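Local coordinates for lipolytic protein G-D-S-L family (Chitinophaga pinensis, PDB 4Q7Q) that is of unknown function but belongs to the GDSL-like lipase/acylhydrolase family of SGNH hydrolases and probably hydrolyses ester bonds, at residues Ile124-Pro129 with Glu171-Val176; Arg132-Tyr137 with Gly147-Lys152; His194-Lys199 with Pro218-Tyr223. All blocks are in the same frame, centred on the assembly; numbering follows the deposited sequence.

The three contacts illustrate how one SGNH-type chain joins a parallel-sheet core to loop-rich outer parts. Contact 1 pairs the last two strands of the five-stranded parallel sheet, 123-127 and 175-176. Contact 2 falls within the chain between those strands, in the excursion that carries hairpin 135-136/144-145, its centre about 23 Å from contact 1 and across the chain's centre. Contact 3 comes later, where loop 218-223 meets strand 193-196 of a second hairpin; its centre lies about 40 Å from contact 1 but about 18 Å from contact 2. Contacts 2 and 3 touch through a probable hydrogen bond between V136 O and Y223 OH (2.7 Å), and both residues adjoin D235 of a putative Ser-His-Asp triad.

Contact 1 of 3, residues Ile124-Pro129 with Glu171-Val176; sequences IVLITP and EQIPVV
The edge of the parallel sheet of this SGNH-hydrolase fold is formed where L126 and I127 of strand 123-127 pair with V175 and V176 of the outermost strand 175-176. Helix 157-171 makes the beta-alpha-beta crossover, and the chain re-enters the sheet at V175. The ladder alternates in the parallel manner: L126 N donates to P174 O, V176 N to L126 O at 2.8 Å, and T128 N to V176 O. Between these bonds V175 CA brings a C-H to the same L126 O at 3.2 Å, giving that carbonyl a second, weaker donor.

Side chains sort onto the two faces. L126 and V175 lie on the face packed by helix 157-171, where V164 and L165 meet them; V176 turns to the other face with I127, the two side chains side by side and pointing the same way, and A250 of helix 241-257 packs on V176. Before the ladder begins, I173 packs against I124 and L126. With CG1 beside the backbone N (chi1 -72°), I173 CG2 is left anti to it and sits 3.2 Å from I124 O; it also reaches L126 CG, the side chains of L126 and I173 crossing at about a right angle. At the far end T128 OG1 bonds outside the pair, to Y179 N and D177, while T128 CG2 rests 3.7 Å from V175 CG1.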
loop_
_atom_site.group_PDB
_atom_site.type_symbol
_atom_site.label_atom_id
_atom_site.label_comp_id
_atom_site.label_asym_id
_atom_site.label_seq_id
_atom_site.Cartn_x
_atom_site.Cartn_y
_atom_site.Cartn_z
ATOM N N ILE A 124 16.483 0.983 7.365
ATOM C CA ILE A 124 15.351 1.461 6.583
ATOM C C ILE A 124 14.996 0.454 5.495
ATOM O O ILE A 124 15.875 -0.094 4.828
ATOM C CB ILE A 124 15.630 2.843 5.938
ATOM C CG1 ILE A 124 16.064 3.862 6.997
ATOM C CG2 ILE A 124 14.396 3.346 5.199
ATOM C CD1 ILE A 124 16.390 5.231 6.436
ATOM N N VAL A 125 13.704 0.191 5.338
ATOM C CA VAL A 125 13.217 -0.641 4.249
ATOM C C VAL A 125 12.089 0.099 3.539
ATOM O O VAL A 125 11.203 0.651 4.187
ATOM C CB VAL A 125 12.690 -1.993 4.790
ATOM C CG1 VAL A 125 12.026 -2.803 3.688
ATOM C CG2 VAL A 125 13.812 -2.786 5.432
ATOM N N LEU A 126 12.135 0.136 2.209
ATOM C CA LEU A 126 11.044 0.707 1.428
ATOM C C LEU A 126 10.211 -0.416 0.824
ATOM O O LEU A 126 10.732 -1.483 0.502
ATOM C CB LEU A 126 11.581 1.611 0.316
ATOM C CG LEU A 126 12.628 2.653 0.720
ATOM C CD1 LEU A 126 13.042 3.469 -0.492
ATOM C CD2 LEU A 126 12.123 3.550 1.849
ATOM N N ILE A 127 8.915 -0.172 0.680
ATOM C CA ILE A 127 8.005 -1.152 0.102
ATOM C C ILE A 127 7.270 -0.523 -1.073
ATOM O O ILE A 127 6.629 0.511 -0.911
ATOM C CB ILE A 127 6.978 -1.626 1.143
ATOM C CG1 ILE A 127 7.693 -2.110 2.409
ATOM C CG2 ILE A 127 6.060 -2.691 0.560
ATOM C CD1 ILE A 127 6.761 -2.658 3.453
ATOM N N THR A 128 7.370 -1.122 -2.259
ATOM C CA THR A 128 6.656 -0.573 -3.417
ATOM C C THR A 128 5.151 -0.762 -3.291
ATOM O O THR A 128 4.692 -1.692 -2.632
ATOM C CB THR A 128 7.087 -1.221 -4.749
ATOM O OG1 THR A 128 6.661 -2.587 -4.768
ATOM C CG2 THR A 128 8.594 -1.139 -4.942
ATOM N N PRO A 129 4.374 0.120 -3.929
ATOM C CA PRO A 129 2.933 -0.130 -3.915
ATOM C C PRO A 129 2.590 -1.468 -4.556
ATOM O O PRO A 129 3.245 -1.917 -5.500
ATOM C CB PRO A 129 2.368 1.013 -4.764
ATOM C CG PRO A 129 3.366 2.102 -4.649
ATOM C CD PRO A 129 4.711 1.416 -4.543
ATOM N N GLU A 171 20.266 4.778 -2.456
ATOM C CA GLU A 171 20.644 4.850 -1.049
ATOM C C GLU A 171 21.216 3.542 -0.510
ATOM O O GLU A 171 21.654 3.480 0.644
ATOM C CB GLU A 171 19.434 5.257 -0.202
ATOM C CG GLU A 171 18.997 6.697 -0.372
ATOM C CD GLU A 171 19.853 7.666 0.427
ATOM O OE1 GLU A 171 20.961 7.280 0.857
ATOM O OE2 GLU A 171 19.413 8.815 0.630
ATOM N N GLN A 172 21.211 2.509 -1.349
ATOM C CA GLN A 172 21.542 1.151 -0.923
ATOM C C GLN A 172 20.643 0.734 0.238
ATOM O O GLN A 172 21.099 0.196 1.249
ATOM C CB GLN A 172 23.024 1.026 -0.569
ATOM C CG GLN A 172 23.940 1.489 -1.682
ATOM C CD GLN A 172 25.392 1.178 -1.404
ATOM O OE1 GLN A 172 25.721 0.111 -0.887
ATOM N NE2 GLN A 172 26.271 2.112 -1.742
ATOM N N ILE A 173 19.356 1.015 0.071
ATOM C CA ILE A 173 18.321 0.641 1.021
ATOM C C ILE A 173 17.494 -0.478 0.403
ATOM O O ILE A 173 17.061 -0.366 -0.737
ATOM C CB ILE A 173 17.391 1.842 1.317
ATOM C CG1 ILE A 173 18.121 2.872 2.182
ATOM C CG2 ILE A 173 16.103 1.387 1.983
ATOM C CD1 ILE A 173 18.646 2.307 3.473
ATOM N N PRO A 174 17.279 -1.569 1.150
ATOM C CA PRO A 174 16.494 -2.675 0.591
ATOM C C PRO A 174 15.056 -2.267 0.273
ATOM O O PRO A 174 14.462 -1.449 0.982
ATOM C CB PRO A 174 16.492 -3.711 1.714
ATOM C CG PRO A 174 17.609 -3.319 2.627
ATOM C CD PRO A 174 17.717 -1.838 2.528
ATOM N N VAL A 175 14.515 -2.848 -0.791
ATOM C CA VAL A 175 13.150 -2.581 -1.210
ATOM C C VAL A 175 12.372 -3.888 -1.340
ATOM O O VAL A 175 12.824 -4.832 -1.990
ATOM C CB VAL A 175 13.113 -1.842 -2.565
ATOM C CG1 VAL A 175 11.680 -1.624 -3.007
ATOM C CG2 VAL A 175 13.850 -0.519 -2.473
ATOM N N VAL A 176 11.220 -3.958 -0.685
ATOM C CA VAL A 176 10.285 -5.048 -0.912
ATOM C C VAL A 176 9.458 -4.673 -2.129
ATOM O O VAL A 176 8.665 -3.734 -2.079
ATOM C CB VAL A 176 9.357 -5.246 0.293
ATOM C CG1 VAL A 176 8.327 -6.335 -0.003
ATOM C CG2 VAL A 176 10.170 -5.586 1.530
#

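Contact 2 of 3, residues Arg132-Tyr137 with Gly147-Lys152; sequences RNDFVY and GSYQKK
R132, G147 and Y149 carry most of the surface buried here, and D134 joins the last two through one carboxylate oxygen, where the two ends of the chain segment around hairpin 135-136/144-145 come together. R132 contributes chiefly its carbonyl: R132 O accepts from S148 N at 2.8 Å, nearly straight at 165°. R132 CG lies 3.9 Å from S148 OG, while the guanidinium leaves the contact and bonds through NH1 to T80 OG1, near a putative Ser-His-Asp triad of S14, H238 and D235.

G147 lies against the backbone of N133, their CA atoms 3.8 Å apart. A side chain at this glycine would run into N133 CA and R132 O, and into the ring of Y149. G147 also opens a type I turn to Q150, and its carbonyl O stands over the centre of the Y149 ring, 3.9 Å above the plane.

The Y149 hydroxyl donates to D134 OD1 at 2.6 Å on the syn side of the carboxylate, which is turned 44° from the ring. G147 N reaches the same oxygen less directly, on its anti side at 3.0 Å and bent to 135° at the hydrogen. An alanine in place of this aspartate would probably leave the Y149 hydroxyl and G147 N without their shared acceptor and K193 without its salt-bridge mate. With OD2 paired to K193 and OD1 held by two donors, this buried carboxylate is likely to be stabilised in its charged form.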
loop_
_atom_site.group_PDB
_atom_site.type_symbol
_atom_site.label_atom_id
_atom_site.label_comp_id
_atom_site.label_asym_id
_atom_site.label_seq_id
_atom_site.Cartn_x
_atom_site.Cartn_y
_atom_site.Cartn_z
ATOM N N ARG A 132 -3.288 -2.830 -7.875
ATOM C CA ARG A 132 -4.631 -2.676 -7.342
ATOM C C ARG A 132 -5.638 -2.795 -8.460
ATOM O O ARG A 132 -5.421 -2.286 -9.566
ATOM C CB ARG A 132 -4.774 -1.316 -6.650
ATOM C CG ARG A 132 -4.260 -0.137 -7.452
ATOM C CD ARG A 132 -4.255 1.149 -6.647
ATOM N NE ARG A 132 -5.598 1.683 -6.437
ATOM C CZ ARG A 132 -5.864 2.765 -5.713
ATOM N NH1 ARG A 132 -4.873 3.423 -5.109
ATOM N NH2 ARG A 132 -7.114 3.188 -5.590
ATOM N N ASN A 133 -6.732 -3.498 -8.201
ATOM C CA ASN A 133 -7.803 -3.510 -9.180
ATOM C C ASN A 133 -8.826 -2.438 -8.832
ATOM O O ASN A 133 -8.543 -1.578 -7.994
ATOM C CB ASN A 133 -8.424 -4.898 -9.340
ATOM C CG ASN A 133 -8.747 -5.203 -10.781
ATOM O OD1 ASN A 133 -9.293 -4.357 -11.483
ATOM N ND2 ASN A 133 -8.383 -6.395 -11.243
ATOM N N ASP A 134 -9.986 -2.460 -9.483
ATOM C CA ASP A 134 -11.026 -1.480 -9.187
ATOM C C ASP A 134 -11.332 -1.514 -7.697
ATOM O O ASP A 134 -11.625 -2.569 -7.138
ATOM C CB ASP A 134 -12.309 -1.803 -9.956
ATOM C CG ASP A 134 -12.213 -1.496 -11.438
ATOM O OD1 ASP A 134 -11.138 -1.102 -11.932
ATOM O OD2 ASP A 134 -13.245 -1.656 -12.112
ATOM N N PHE A 135 -11.261 -0.351 -7.063
ATOM C CA PHE A 135 -11.513 -0.223 -5.639
ATOM C C PHE A 135 -12.910 0.317 -5.396
ATOM O O PHE A 135 -13.322 1.271 -6.051
ATOM C CB PHE A 135 -10.485 0.736 -5.040
ATOM C CG PHE A 135 -10.872 1.297 -3.697
ATOM C CD1 PHE A 135 -10.949 0.474 -2.590
ATOM C CD2 PHE A 135 -11.141 2.650 -3.540
ATOM C CE1 PHE A 135 -11.293 0.986 -1.346
ATOM C CE2 PHE A 135 -11.477 3.170 -2.302
ATOM C CZ PHE A 135 -11.558 2.335 -1.201
ATOM N N VAL A 136 -13.641 -0.299 -4.469
ATOM C CA VAL A 136 -14.903 0.254 -3.990
ATOM C C VAL A 136 -14.893 0.221 -2.467
ATOM O O VAL A 136 -14.739 -0.838 -1.867
ATOM C CB VAL A 136 -16.122 -0.520 -4.527
ATOM C CG1 VAL A 136 -17.401 0.174 -4.101
ATOM C CG2 VAL A 136 -16.066 -0.620 -6.038
ATOM N N TYR A 137 -15.023 1.388 -1.844
ATOM C CA TYR A 137 -14.946 1.497 -0.393
ATOM C C TYR A 137 -16.111 0.772 0.285
ATOM O O TYR A 137 -17.280 1.036 -0.003
ATOM C CB TYR A 137 -14.929 2.973 0.016
ATOM C CG TYR A 137 -14.717 3.219 1.494
ATOM C CD1 TYR A 137 -13.926 2.367 2.256
ATOM C CD2 TYR A 137 -15.309 4.306 2.124
ATOM C CE1 TYR A 137 -13.732 2.589 3.606
ATOM C CE2 TYR A 137 -15.116 4.539 3.478
ATOM C CZ TYR A 137 -14.327 3.673 4.217
ATOM O OH TYR A 137 -14.130 3.895 5.564
ATOM N N GLY A 147 -8.611 0.473 -11.446
ATOM C CA GLY A 147 -7.407 -0.280 -11.144
ATOM C C GLY A 147 -6.171 0.188 -11.889
ATOM O O GLY A 147 -6.255 1.008 -12.806
ATOM N N SER A 148 -5.021 -0.372 -11.525
ATOM C CA SER A 148 -3.748 0.102 -12.073
ATOM C C SER A 148 -3.451 -0.418 -13.487
ATOM O O SER A 148 -2.374 -0.201 -14.018
ATOM C CB SER A 148 -2.587 -0.177 -11.101
ATOM O OG SER A 148 -2.569 -1.527 -10.659
ATOM N N TYR A 149 -4.421 -1.099 -14.092
ATOM C CA TYR A 149 -4.372 -1.395 -15.526
ATOM C C TYR A 149 -4.535 -0.118 -16.383
ATOM O O TYR A 149 -4.273 -0.139 -17.583
ATOM C CB TYR A 149 -5.450 -2.427 -15.900
ATOM C CG TYR A 149 -6.845 -1.979 -15.512
ATOM C CD1 TYR A 149 -7.564 -1.094 -16.317
ATOM C CD2 TYR A 149 -7.437 -2.425 -14.335
ATOM C CE1 TYR A 149 -8.829 -0.661 -15.955
ATOM C CE2 TYR A 149 -8.706 -2.012 -13.971
ATOM C CZ TYR A 149 -9.395 -1.124 -14.782
ATOM O OH TYR A 149 -10.649 -0.693 -14.426
ATOM N N GLN A 150 -4.981 0.977 -15.766
ATOM C CA GLN A 150 -5.213 2.237 -16.468
ATOM C C GLN A 150 -4.330 3.333 -15.871
ATOM O O GLN A 150 -4.021 3.302 -14.675
ATOM C CB GLN A 150 -6.702 2.615 -16.376
ATOM C CG GLN A 150 -7.117 3.951 -17.018
ATOM C CD GLN A 150 -6.913 3.988 -18.524
ATOM O OE1 GLN A 150 -5.780 3.997 -19.015
ATOM N NE2 GLN A 150 -8.014 3.993 -19.270
ATOM N N LYS A 151 -3.911 4.288 -16.701
ATOM C CA LYS A 151 -3.158 5.441 -16.204
ATOM C C LYS A 151 -4.066 6.396 -15.453
ATOM O O LYS A 151 -5.258 6.502 -15.752
ATOM C CB LYS A 151 -2.486 6.200 -17.356
ATOM C CG LYS A 151 -1.265 5.499 -17.923
ATOM C CD LYS A 151 -0.634 6.280 -19.072
ATOM C CE LYS A 151 0.769 5.761 -19.363
ATOM N NZ LYS A 151 1.444 6.440 -20.514
ATOM N N LYS A 152 -3.491 7.097 -14.484
ATOM C CA LYS A 152 -4.197 8.170 -13.816
ATOM C C LYS A 152 -3.368 9.413 -14.035
ATOM O O LYS A 152 -2.184 9.439 -13.695
ATOM C CB LYS A 152 -4.337 7.882 -12.317
ATOM C CG LYS A 152 -5.043 8.996 -11.538
ATOM C CD LYS A 152 -6.475 9.193 -12.027
ATOM C CE LYS A 152 -7.195 10.271 -11.224
ATOM N NZ LYS A 152 -7.808 9.739 -9.978
#

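Contact 3 of 3, residues His194-Lys199 with Pro218-Tyr223; sequences HLKNPK and PENNEY
A surface hairpin, 193-196 with 203-206, is joined by the loop 218-223 through the side chain of N221, which reaches the backbone of H194 and K196. The amide acts in both senses. N221 ND2 donates to H194 O at 3.0 Å, at a nearly straight 165° and within the amide plane, while N221 OD1 accepts from K196 N, also at 3.0 Å, with the donor tilted 20° from the carbonyl plane. N221 CG stands anti to the backbone N, and the amide beyond it meets strand 193-196. ND2 has a second acceptor in its own loop, E222 O at 2.7 Å, so both halves of the amide are fixed and a flip would lose these bonds.

An asparagine side chain thus stands in for the neighbouring strand: two backbone groups of strand 193-196, on the side away from its partner 203-206, are met by an amide that imitates a peptide group. Residues 194-196 and 220-223 run in nearly opposite directions, 173° apart, and the CA atoms stay 6.6 Å apart at L195 and N221, wider than in a paired sheet.

Side chains extend the contact on either side of N221. H194 NE2 donates to E222 OE1 at 3.0 Å; the carboxylate is nearly coplanar with the imidazole and meets it at the ring edge, while Y203 stacks on the ring. K196, extended beyond CG, sends its methylenes past the backbone O of N220, and K196 NZ reaches N220 OD1 at 3.0 Å from above the amide's carbonyl plane.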
loop_
_atom_site.group_PDB
_atom_site.type_symbol
_atom_site.label_atom_id
_atom_site.label_comp_id
_atom_site.label_asym_id
_atom_site.label_seq_id
_atom_site.Cartn_x
_atom_site.Cartn_y
_atom_site.Cartn_z
ATOM N N HIS A 194 -19.734 -7.924 -8.612
ATOM C CA HIS A 194 -21.144 -8.273 -8.631
ATOM C C HIS A 194 -21.910 -7.089 -9.220
ATOM O O HIS A 194 -22.111 -6.081 -8.550
ATOM C CB HIS A 194 -21.552 -8.556 -7.180
ATOM C CG HIS A 194 -23.013 -8.789 -6.967
ATOM N ND1 HIS A 194 -23.657 -9.927 -7.397
ATOM C CD2 HIS A 194 -23.944 -8.050 -6.317
ATOM C CE1 HIS A 194 -24.929 -9.871 -7.042
ATOM N NE2 HIS A 194 -25.129 -8.742 -6.386
ATOM N N LEU A 195 -22.317 -7.199 -10.483
ATOM C CA LEU A 195 -22.835 -6.040 -11.210
ATOM C C LEU A 195 -24.089 -6.353 -11.994
ATOM O O LEU A 195 -24.279 -7.474 -12.454
ATOM C CB LEU A 195 -21.782 -5.542 -12.197
ATOM C CG LEU A 195 -20.434 -5.114 -11.627
ATOM C CD1 LEU A 195 -19.429 -4.925 -12.759
ATOM C CD2 LEU A 195 -20.585 -3.833 -10.823
ATOM N N LYS A 196 -24.933 -5.343 -12.168
ATOM C CA LYS A 196 -26.072 -5.468 -13.056
ATOM C C LYS A 196 -25.625 -5.560 -14.508
ATOM O O LYS A 196 -24.752 -4.812 -14.955
ATOM C CB LYS A 196 -27.042 -4.298 -12.873
ATOM C CG LYS A 196 -27.793 -4.329 -11.554
ATOM C CD LYS A 196 -28.857 -3.259 -11.502
ATOM C CE LYS A 196 -29.640 -3.341 -10.202
ATOM N NZ LYS A 196 -30.686 -2.296 -10.136
ATOM N N ASN A 197 -26.224 -6.497 -15.231
ATOM C CA ASN A 197 -26.016 -6.649 -16.660
ATOM C C ASN A 197 -26.807 -5.553 -17.368
ATOM O O ASN A 197 -28.019 -5.488 -17.229
ATOM C CB ASN A 197 -26.509 -8.040 -17.066
ATOM C CG ASN A 197 -26.334 -8.333 -18.542
ATOM O OD1 ASN A 197 -26.168 -7.431 -19.362
ATOM N ND2 ASN A 197 -26.395 -9.613 -18.889
ATOM N N PRO A 198 -26.125 -4.685 -18.128
ATOM C CA PRO A 198 -26.834 -3.574 -18.781
ATOM C C PRO A 198 -27.942 -4.002 -19.746
ATOM O O PRO A 198 -28.815 -3.197 -20.055
ATOM C CB PRO A 198 -25.723 -2.860 -19.554
ATOM C CG PRO A 198 -24.495 -3.164 -18.797
ATOM C CD PRO A 198 -24.664 -4.559 -18.263
ATOM N N LYS A 199 -27.900 -5.240 -20.219
ATOM C CA LYS A 199 -28.896 -5.701 -21.178
ATOM C C LYS A 199 -30.225 -6.090 -20.542
ATOM O O LYS A 199 -31.257 -6.084 -21.211
ATOM C CB LYS A 199 -28.360 -6.864 -22.014
ATOM C CG LYS A 199 -27.224 -6.493 -22.950
ATOM C CD LYS A 199 -26.974 -7.613 -23.947
ATOM C CE LYS A 199 -25.840 -7.287 -24.899
ATOM N NZ LYS A 199 -25.628 -8.390 -25.882
ATOM N N PRO A 218 -23.070 3.165 -8.143
ATOM C CA PRO A 218 -23.226 2.892 -6.708
ATOM C C PRO A 218 -24.619 3.223 -6.171
ATOM O O PRO A 218 -24.952 2.813 -5.061
ATOM C CB PRO A 218 -22.171 3.799 -6.061
ATOM C CG PRO A 218 -21.913 4.871 -7.070
ATOM C CD PRO A 218 -22.067 4.212 -8.404
ATOM N N GLU A 219 -25.415 3.951 -6.948
ATOM C CA GLU A 219 -26.781 4.271 -6.555
ATOM C C GLU A 219 -27.764 3.215 -7.054
ATOM O O GLU A 219 -28.861 3.077 -6.516
ATOM C CB GLU A 219 -27.183 5.656 -7.071
ATOM N N ASN A 220 -27.363 2.475 -8.084
ATOM C CA ASN A 220 -28.194 1.424 -8.661
ATOM C C ASN A 220 -27.420 0.108 -8.774
ATOM O O ASN A 220 -27.377 -0.514 -9.836
ATOM C CB ASN A 220 -28.734 1.863 -10.029
ATOM C CG ASN A 220 -29.711 0.863 -10.632
ATOM O OD1 ASN A 220 -30.822 0.681 -10.133
ATOM N ND2 ASN A 220 -29.300 0.218 -11.719
ATOM N N ASN A 221 -26.800 -0.300 -7.670
ATOM C CA ASN A 221 -26.031 -1.539 -7.617
ATOM C C ASN A 221 -25.608 -1.809 -6.178
ATOM O O ASN A 221 -25.021 -0.941 -5.530
ATOM C CB ASN A 221 -24.785 -1.434 -8.509
ATOM C CG ASN A 221 -24.266 -2.790 -8.976
ATOM O OD1 ASN A 221 -24.363 -3.125 -10.158
ATOM N ND2 ASN A 221 -23.676 -3.554 -8.058
ATOM N N GLU A 222 -25.904 -3.009 -5.682
ATOM C CA GLU A 222 -25.439 -3.440 -4.367
ATOM C C GLU A 222 -23.915 -3.396 -4.332
ATOM O O GLU A 222 -23.277 -3.278 -5.379
ATOM C CB GLU A 222 -25.918 -4.863 -4.078
ATOM C CG GLU A 222 -27.426 -5.030 -4.138
ATOM C CD GLU A 222 -27.851 -6.484 -4.216
ATOM O OE1 GLU A 222 -27.027 -7.330 -4.623
ATOM O OE2 GLU A 222 -29.013 -6.780 -3.867
ATOM N N TYR A 223 -23.334 -3.491 -3.138
ATOM C CA TYR A 223 -21.878 -3.475 -3.010
ATOM C C TYR A 223 -21.291 -4.588 -3.865
ATOM O O TYR A 223 -21.669 -5.746 -3.720
ATOM C CB TYR A 223 -21.450 -3.638 -1.556
ATOM C CG TYR A 223 -19.953 -3.511 -1.381
ATOM C CD1 TYR A 223 -19.316 -2.279 -1.537
ATOM C CD2 TYR A 223 -19.171 -4.619 -1.076
ATOM C CE1 TYR A 223 -17.949 -2.156 -1.391
ATOM C CE2 TYR A 223 -17.797 -4.503 -0.927
ATOM C CZ TYR A 223 -17.196 -3.268 -1.083
ATOM O OH TYR A 223 -15.833 -3.148 -0.942
#